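Local coordinates for protein putative lipase (Bacteroides thetaiotaomicron VPI-5482, PDB 3BZW) that probably hydrolyses ester bonds of lipids as a GDSL-like, SGNH-type hydrolase, possibly with lysophospholipase activity, though its substrate is not established, at residues A[169-173]-A[183-187]. Numbering follows the deposited sequence.
Sequences LHRSL and PDESY
A single residue, E185, bonds to both backbone polar atoms of R171: its carboxylate OE1 accepts from R171 N (2.8 Å, N-H...O angle 166°), while its own amide N donates to R171 O (3.2 Å, a more bent 142°). The p, t rotamer of E185 (chi1 64°, chi2 173°) brings the carboxylate back along 169-173, and its CA-CB bond points toward that segment. R171 itself is extended (phi/psi -145/149). Segment 169-173 follows strand 162-166 of the parallel sheet of the SGNH-hydrolase fold and 183-187 leads to helix 195-210, so the contact closes the base of the small antiparallel hairpin 174-175/180-182. Beyond that hairpin the chains stay antiparallel but pair irregularly: S172 and D184 CA approach to 3.9 Å, and the E185 carboxylate, not a backbone carbonyl, takes R171 N.

Beyond D184 the second segment folds into a type I turn, closed by Y187 N to D184 O (3.2 Å). D184 has chi1 64°; its OD1 accepts from S186 N (2.8 Å), an Asx turn, and also from S186 OG (2.5 Å). Its CB packs 3.5 Å from both S172 OG and L173 N.

On the arginine side, one water accepts from R171 NE (2.7 Å) and donates to S172 O (2.6 Å) and P183 O (2.7 Å), bridging the two loop segments between the R171-E185 bonds and the hairpin. R171 NH2 bonds to Q182 and NH1 to T98, tying this loop to helix 98-102. S186 OG bonds K133 of the second subunit, so the turn also lies at an interface. The segments are thus held by hydrogen bonds through backbone groups, one carboxylate and one water, with little apolar contact.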
ATOM      1  N   LEU A 169       3.878  30.764   4.334  1.00  4.75           N
ATOM      2  CA  LEU A 169       2.547  30.623   4.927  1.00  5.18           C
ATOM      3  C   LEU A 169       1.511  30.214   3.888  1.00  4.36           C
ATOM      4  O   LEU A 169       1.712  30.428   2.696  1.00  3.26           O
ATOM      5  CB  LEU A 169       2.098  31.952   5.542  1.00  6.43           C
ATOM      6  CG  LEU A 169       3.021  32.614   6.566  1.00  8.30           C
ATOM      7  CD1 LEU A 169       2.446  33.966   6.972  1.00 10.36           C
ATOM      8  CD2 LEU A 169       3.175  31.702   7.772  1.00 11.27           C
ATOM      9  N   HIS A 170       0.408  29.621   4.347  1.00  4.40           N
ATOM     10  CA  HIS A 170      -0.671  29.253   3.439  1.00  4.19           C
ATOM     11  C   HIS A 170      -1.117  30.586   2.850  1.00  4.71           C
ATOM     12  O   HIS A 170      -0.966  31.630   3.485  1.00  4.70           O
ATOM     13  CB  HIS A 170      -1.824  28.576   4.191  1.00  2.54           C
ATOM     14  CG  HIS A 170      -1.639  27.098   4.365  1.00  2.99           C
ATOM     15  ND1 HIS A 170      -0.781  26.559   5.298  1.00  4.21           N
ATOM     16  CD2 HIS A 170      -2.158  26.050   3.681  1.00  2.01           C
ATOM     17  CE1 HIS A 170      -0.778  25.242   5.183  1.00  2.72           C
ATOM     18  NE2 HIS A 170      -1.605  24.907   4.209  1.00  4.44           N
ATOM     19  N   ARG A 171      -1.669  30.555   1.645  1.00  4.51           N
ATOM     20  CA  ARG A 171      -2.052  31.791   0.977  1.00  4.61           C
ATOM     21  C   ARG A 171      -3.310  31.663   0.141  1.00  5.09           C
ATOM     22  O   ARG A 171      -3.586  30.603  -0.413  1.00  6.21           O
ATOM     23  CB  ARG A 171      -0.906  32.225   0.067  1.00  4.39           C
ATOM     24  CG  ARG A 171      -0.408  31.094  -0.828  1.00  6.83           C
ATOM     25  CD  ARG A 171       0.667  31.571  -1.783  1.00  5.00           C
ATOM     26  NE  ARG A 171       0.106  32.451  -2.798  1.00  6.20           N
ATOM     27  CZ  ARG A 171       0.794  33.390  -3.435  1.00  5.94           C
ATOM     28  NH1 ARG A 171       2.080  33.576  -3.161  1.00  4.36           N
ATOM     29  NH2 ARG A 171       0.194  34.146  -4.341  1.00  6.21           N
ATOM     30  N   SER A 172      -4.060  32.755   0.036  1.00  5.82           N
ATOM     31  CA  SER A 172      -5.272  32.749  -0.765  1.00  4.96           C
ATOM     32  C   SER A 172      -5.185  33.831  -1.841  1.00  5.64           C
ATOM     33  O   SER A 172      -4.099  34.329  -2.143  1.00  6.12           O
ATOM     34  CB  SER A 172      -6.511  32.944   0.114  1.00  6.01           C
ATOM     35  OG  SER A 172      -7.693  32.764  -0.652  1.00  6.84           O
ATOM     36  N   LEU A 173      -6.325  34.200  -2.415  1.00  4.82           N
ATOM     37  CA  LEU A 173      -6.351  35.180  -3.496  1.00  6.60           C
ATOM     38  C   LEU A 173      -5.768  36.553  -3.176  1.00  6.69           C
ATOM     39  O   LEU A 173      -5.814  37.023  -2.042  1.00  7.19           O
ATOM     40  CB  LEU A 173      -7.787  35.340  -4.010  1.00  7.60           C
ATOM     41  CG  LEU A 173      -8.792  36.044  -3.094  1.00 10.49           C
ATOM     42  CD1 LEU A 173      -8.736  37.543  -3.338  1.00 11.59           C
ATOM     43  CD2 LEU A 173     -10.192  35.529  -3.377  1.00 12.68           C
ATOM     44  N   PRO A 183      -4.101  33.818  -8.144  1.00  6.60           N
ATOM     45  CA  PRO A 183      -5.132  32.854  -7.746  1.00  5.26           C
ATOM     46  C   PRO A 183      -4.791  32.274  -6.370  1.00  4.89           C
ATOM     47  O   PRO A 183      -3.623  32.310  -5.962  1.00  3.58           O
ATOM     48  CB  PRO A 183      -5.057  31.798  -8.850  1.00  6.81           C
ATOM     49  CG  PRO A 183      -4.628  32.608 -10.055  1.00  6.75           C
ATOM     50  CD  PRO A 183      -3.548  33.483  -9.469  1.00  7.22           C
ATOM     51  N   ASP A 184      -5.788  31.754  -5.652  1.00  3.38           N
ATOM     52  CA  ASP A 184      -5.521  31.179  -4.330  1.00  4.71           C
ATOM     53  C   ASP A 184      -4.715  29.890  -4.446  1.00  5.22           C
ATOM     54  O   ASP A 184      -4.494  29.388  -5.555  1.00  3.88           O
ATOM     55  CB  ASP A 184      -6.818  30.940  -3.529  1.00  6.28           C
ATOM     56  CG  ASP A 184      -7.739  29.908  -4.160  1.00  6.41           C
ATOM     57  OD1 ASP A 184      -7.256  28.847  -4.608  1.00  5.89           O
ATOM     58  OD2 ASP A 184      -8.963  30.152  -4.191  1.00  6.53           O
ATOM     59  N   GLU A 185      -4.283  29.347  -3.309  1.00  4.45           N
ATOM     60  CA  GLU A 185      -3.454  28.148  -3.327  1.00  4.18           C
ATOM     61  C   GLU A 185      -4.108  26.834  -3.739  1.00  3.56           C
ATOM     62  O   GLU A 185      -3.460  25.795  -3.682  1.00  4.48           O
ATOM     63  CB  GLU A 185      -2.750  27.961  -1.977  1.00  5.17           C
ATOM     64  CG  GLU A 185      -3.679  27.710  -0.803  1.00  6.24           C
ATOM     65  CD  GLU A 185      -2.925  27.371   0.469  1.00  7.84           C
ATOM     66  OE1 GLU A 185      -1.802  27.893   0.656  1.00  6.30           O
ATOM     67  OE2 GLU A 185      -3.463  26.595   1.289  1.00  6.75           O
ATOM     68  N   SER A 186      -5.371  26.860  -4.151  1.00  5.29           N
ATOM     69  CA  SER A 186      -6.021  25.627  -4.601  1.00  5.58           C
ATOM     70  C   SER A 186      -5.623  25.402  -6.061  1.00  5.48           C
ATOM     71  O   SER A 186      -5.895  24.350  -6.639  1.00  6.04           O
ATOM     72  CB  SER A 186      -7.551  25.724  -4.482  1.00  6.01           C
ATOM     73  OG  SER A 186      -8.103  26.628  -5.427  1.00  8.26           O
ATOM     74  N   TYR A 187      -4.961  26.398  -6.647  1.00  4.44           N
ATOM     75  CA  TYR A 187      -4.520  26.329  -8.042  1.00  5.01           C
ATOM     76  C   TYR A 187      -3.017  26.116  -8.187  1.00  5.04           C
ATOM     77  O   TYR A 187      -2.236  26.632  -7.386  1.00  6.21           O
ATOM     78  CB  TYR A 187      -4.843  27.633  -8.767  1.00  5.33           C
ATOM     79  CG  TYR A 187      -6.301  27.979  -8.910  1.00  6.42           C
ATOM     80  CD1 TYR A 187      -7.040  27.512  -9.992  1.00  6.18           C
ATOM     81  CD2 TYR A 187      -6.929  28.823  -7.993  1.00  5.87           C
ATOM     82  CE1 TYR A 187      -8.373  27.883 -10.168  1.00  7.55           C
ATOM     83  CE2 TYR A 187      -8.259  29.200  -8.152  1.00  6.64           C
ATOM     84  CZ  TYR A 187      -8.972  28.725  -9.248  1.00  7.55           C
ATOM     85  OH  TYR A 187     -10.281  29.096  -9.419  1.00  8.00           O
TER
HETATM   86  O   HOH W   1      -2.491  32.871  -3.572  1.00  8.16           O